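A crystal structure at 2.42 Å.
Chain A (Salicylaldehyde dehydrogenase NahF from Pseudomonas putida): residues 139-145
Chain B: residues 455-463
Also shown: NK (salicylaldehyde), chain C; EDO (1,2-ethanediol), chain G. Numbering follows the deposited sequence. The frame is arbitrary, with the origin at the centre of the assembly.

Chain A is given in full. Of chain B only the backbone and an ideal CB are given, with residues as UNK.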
# COMPACT_ATOMS: atom_id res chain seq x y z
N THR A 139 19.00 3.39 12.44
CA THR A 139 20.39 3.16 12.07
C THR A 139 20.63 1.65 12.16
O THR A 139 20.38 1.03 13.20
CB THR A 139 21.37 3.94 12.98
OG1 THR A 139 21.16 3.57 14.34
CG2 THR A 139 21.16 5.43 12.83
N ILE A 140 21.09 1.07 11.06
CA ILE A 140 21.06 -0.38 10.90
C ILE A 140 22.46 -0.98 10.76
O ILE A 140 23.30 -0.45 10.02
CB ILE A 140 20.22 -0.77 9.67
CG1 ILE A 140 18.86 -0.05 9.71
CG2 ILE A 140 20.03 -2.27 9.58
CD1 ILE A 140 18.00 -0.31 8.50
N PRO A 141 22.73 -2.08 11.48
CA PRO A 141 23.98 -2.84 11.35
C PRO A 141 24.28 -3.21 9.89
O PRO A 141 23.35 -3.50 9.13
CB PRO A 141 23.69 -4.11 12.15
CG PRO A 141 22.70 -3.70 13.17
CD PRO A 141 21.86 -2.62 12.55
N THR A 142 25.55 -3.19 9.52
CA THR A 142 25.99 -3.60 8.19
C THR A 142 27.33 -4.33 8.27
O THR A 142 28.16 -4.03 9.13
CB THR A 142 26.11 -2.38 7.23
OG1 THR A 142 26.70 -2.80 5.99
CG2 THR A 142 26.96 -1.28 7.85
N ASP A 143 27.54 -5.30 7.38
CA ASP A 143 28.81 -6.02 7.37
C ASP A 143 29.92 -5.13 6.81
O ASP A 143 31.09 -5.30 7.13
CB ASP A 143 28.70 -7.31 6.55
CG ASP A 143 27.79 -8.34 7.19
OD1 ASP A 143 27.86 -8.54 8.42
OD2 ASP A 143 26.99 -8.95 6.45
N LYS A 144 29.52 -4.18 5.96
CA LYS A 144 30.45 -3.28 5.30
C LYS A 144 31.19 -2.42 6.32
O LYS A 144 30.59 -1.87 7.24
CB LYS A 144 29.69 -2.41 4.32
CG LYS A 144 30.50 -1.84 3.17
CD LYS A 144 29.64 -1.78 1.92
CE LYS A 144 30.05 -0.65 1.00
NZ LYS A 144 29.05 -0.48 -0.10
N ALA A 145 32.51 -2.31 6.15
CA ALA A 145 33.31 -1.54 7.10
C ALA A 145 33.23 -0.04 6.83
O ALA A 145 33.01 0.37 5.69
CB ALA A 145 34.76 -2.00 7.07
N UNK B 455 24.12 -0.32 -7.15
CA UNK B 455 23.73 -1.72 -7.03
C UNK B 455 24.05 -2.30 -5.65
O UNK B 455 25.11 -2.92 -5.44
CB UNK B 455 24.43 -2.55 -8.11
N UNK B 456 23.15 -2.06 -4.70
CA UNK B 456 23.31 -2.58 -3.35
C UNK B 456 21.97 -3.10 -2.82
O UNK B 456 20.91 -2.61 -3.20
CB UNK B 456 23.87 -1.50 -2.42
N UNK B 457 22.05 -4.09 -1.94
CA UNK B 457 20.87 -4.65 -1.28
C UNK B 457 21.29 -5.48 -0.09
O UNK B 457 22.04 -6.44 -0.22
CB UNK B 457 20.05 -5.50 -2.25
N UNK B 458 20.82 -5.08 1.09
CA UNK B 458 21.07 -5.84 2.31
C UNK B 458 19.70 -6.20 2.89
O UNK B 458 18.75 -5.45 2.75
CB UNK B 458 21.92 -5.05 3.31
N UNK B 459 19.61 -7.37 3.51
CA UNK B 459 18.32 -7.87 3.96
C UNK B 459 17.79 -7.11 5.18
O UNK B 459 16.58 -7.10 5.44
CB UNK B 459 18.43 -9.36 4.29
N UNK B 460 18.70 -6.47 5.93
CA UNK B 460 18.30 -5.67 7.09
C UNK B 460 17.71 -4.34 6.65
O UNK B 460 17.10 -3.62 7.45
CB UNK B 460 19.49 -5.43 8.02
N UNK B 461 17.92 -3.99 5.39
CA UNK B 461 17.59 -2.67 4.90
C UNK B 461 16.46 -2.75 3.91
O UNK B 461 16.49 -3.59 3.01
CB UNK B 461 18.81 -2.00 4.27
N UNK B 462 15.45 -1.88 4.06
CA UNK B 462 14.27 -1.90 3.19
C UNK B 462 14.67 -1.69 1.74
O UNK B 462 15.52 -0.84 1.46
CB UNK B 462 13.26 -0.83 3.62
N UNK B 463 14.09 -2.47 0.84
CA UNK B 463 14.38 -2.33 -0.58
C UNK B 463 13.13 -2.02 -1.39
O UNK B 463 12.17 -2.81 -1.42
CB UNK B 463 15.04 -3.61 -1.11
OAH NK C . 16.96 -5.03 -9.74
CAD NK C . 16.75 -6.21 -9.54
CAA NK C . 17.31 -6.75 -8.28
CAC NK C . 17.09 -6.13 -7.06
CAG NK C . 17.64 -6.68 -5.90
CAI NK C . 18.41 -7.83 -5.97
CAE NK C . 18.64 -8.44 -7.19
CAB NK C . 18.09 -7.90 -8.35
OAF NK C . 18.29 -8.47 -9.59
C1 EDO G . 21.60 -9.37 1.62
O1 EDO G . 22.12 -9.25 2.95
C2 EDO G . 20.59 -10.50 1.55
O2 EDO G . 19.98 -10.54 0.25

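Position 455 (-103/84) has nothing of chain A within 5.5 Å of its CB, so chain A sets no preference; the residue is Val B455.

At 456 CA-to-CB points toward chain A, but the ideal CB again has no atom of it within 5.5 Å. What lies ahead is the amino end of Lys A144, so a long side chain ending in an oxygen would suit, Glu or Gln. The residue is Gln B456. With chi1 m and chi2 t it extends until OE1 is 3.5 Å from Lys A144 NZ, and a water joins them, accepting from Lys A144 NZ and donating to Gln B456 OE1, each at 3.0 Å.

Position 457 is extended and out of reach, open to many residues; it is Asn B457, whose ND2 is hydrogen-bonded elsewhere in the structure.

Position 458 aims its CB toward chain A across a gap; its CA lies 8.0 Å from Thr A142 CA, the nearest CA of chain A. Thr A142 OG1 already accepts from Lys A144 N, at 3.1 Å, leaving its own hydroxyl proton to give, so a long acceptor fits, Glu or Gln. The residue is Glu B458: its OE1 accepts from Thr A142 OG1 at 3.0 Å. The same oxygen receives two waters, one also donating to Pro A141 O, the other accepting from Asp A143 N.

Position 459 (-73/-23) is second in a type I turn and out of reach of chain A, so small or polar residues would do. It is Ala B459, whose N donates to ethanediol O1 at 3.2 Å.

At 460, third in the turn (-76/-14), the ideal CB lies 3.6 Å from Ile A140 CG2 and 4.5 Å from Pro A141 O. An aliphatic stem with a donor at its end is favoured: Gln, Lys or Arg. Gln B460 packs its CB 3.5 Å from Ile A140 CG2, and its NE2 donates to Pro A141 O at 2.8 Å (145°). The same NE2 donates to Glu B458 OE1 at 3.3 Å, tying the two side chains together.

Position 461 closes the turn, its N bonding to the carbonyl of 458. Its CB points sideways, 4.6 Å from Ile A140 CD1, which suits a small apolar residue. Ala B461 makes a light apolar contact, its CA 4.3 Å from Ile A140 CD1.

At 462, phi near -60° admits proline, and Ile A140 CD1 offers an apolar neighbour. Pro B462 CD lies 4.4 Å from Ile A140 CD1.

Position 463 is beyond chain A, but salicylaldehyde lies on its side, inviting an aromatic or polar residue. Tyr B463 brings its OH within 3.4 Å of NK CAC.

Chain B, residues 455-463: VQNEAQAPY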
# COMPACT_ATOMS: atom_id res chain seq x y z
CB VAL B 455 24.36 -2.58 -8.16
CG1 VAL B 455 23.97 -4.04 -8.03
CG2 VAL B 455 23.93 -2.04 -9.51
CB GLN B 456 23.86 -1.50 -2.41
CG GLN B 456 25.22 -0.96 -2.83
CD GLN B 456 25.72 0.16 -1.94
OE1 GLN B 456 25.64 0.08 -0.71
NE2 GLN B 456 26.24 1.21 -2.55
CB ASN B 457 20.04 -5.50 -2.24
CG ASN B 457 18.73 -6.01 -1.62
OD1 ASN B 457 18.28 -7.11 -1.94
ND2 ASN B 457 18.13 -5.21 -0.75
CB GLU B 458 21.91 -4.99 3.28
CG GLU B 458 23.26 -4.55 2.69
CD GLU B 458 24.09 -3.68 3.64
OE1 GLU B 458 24.18 -4.01 4.84
OE2 GLU B 458 24.67 -2.68 3.17
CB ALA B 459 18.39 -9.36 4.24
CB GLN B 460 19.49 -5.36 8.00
CG GLN B 460 20.54 -6.41 8.07
CD GLN B 460 21.58 -6.29 7.00
OE1 GLN B 460 21.43 -6.87 5.91
NE2 GLN B 460 22.66 -5.56 7.29
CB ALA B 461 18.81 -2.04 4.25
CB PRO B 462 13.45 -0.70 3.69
CG PRO B 462 14.44 0.20 4.31
CD PRO B 462 15.45 -0.71 4.96
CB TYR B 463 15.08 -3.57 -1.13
CG TYR B 463 15.58 -3.37 -2.53
CD1 TYR B 463 16.84 -2.83 -2.78
CD2 TYR B 463 14.79 -3.72 -3.63
CE1 TYR B 463 17.30 -2.64 -4.07
CE2 TYR B 463 15.24 -3.53 -4.92
CZ TYR B 463 16.49 -2.99 -5.14
OH TYR B 463 16.94 -2.81 -6.43
O HOH W 1 22.43 -2.23 6.65
O HOH W 2 25.39 -6.26 5.94
O HOH W 3 27.00 -0.06 1.98
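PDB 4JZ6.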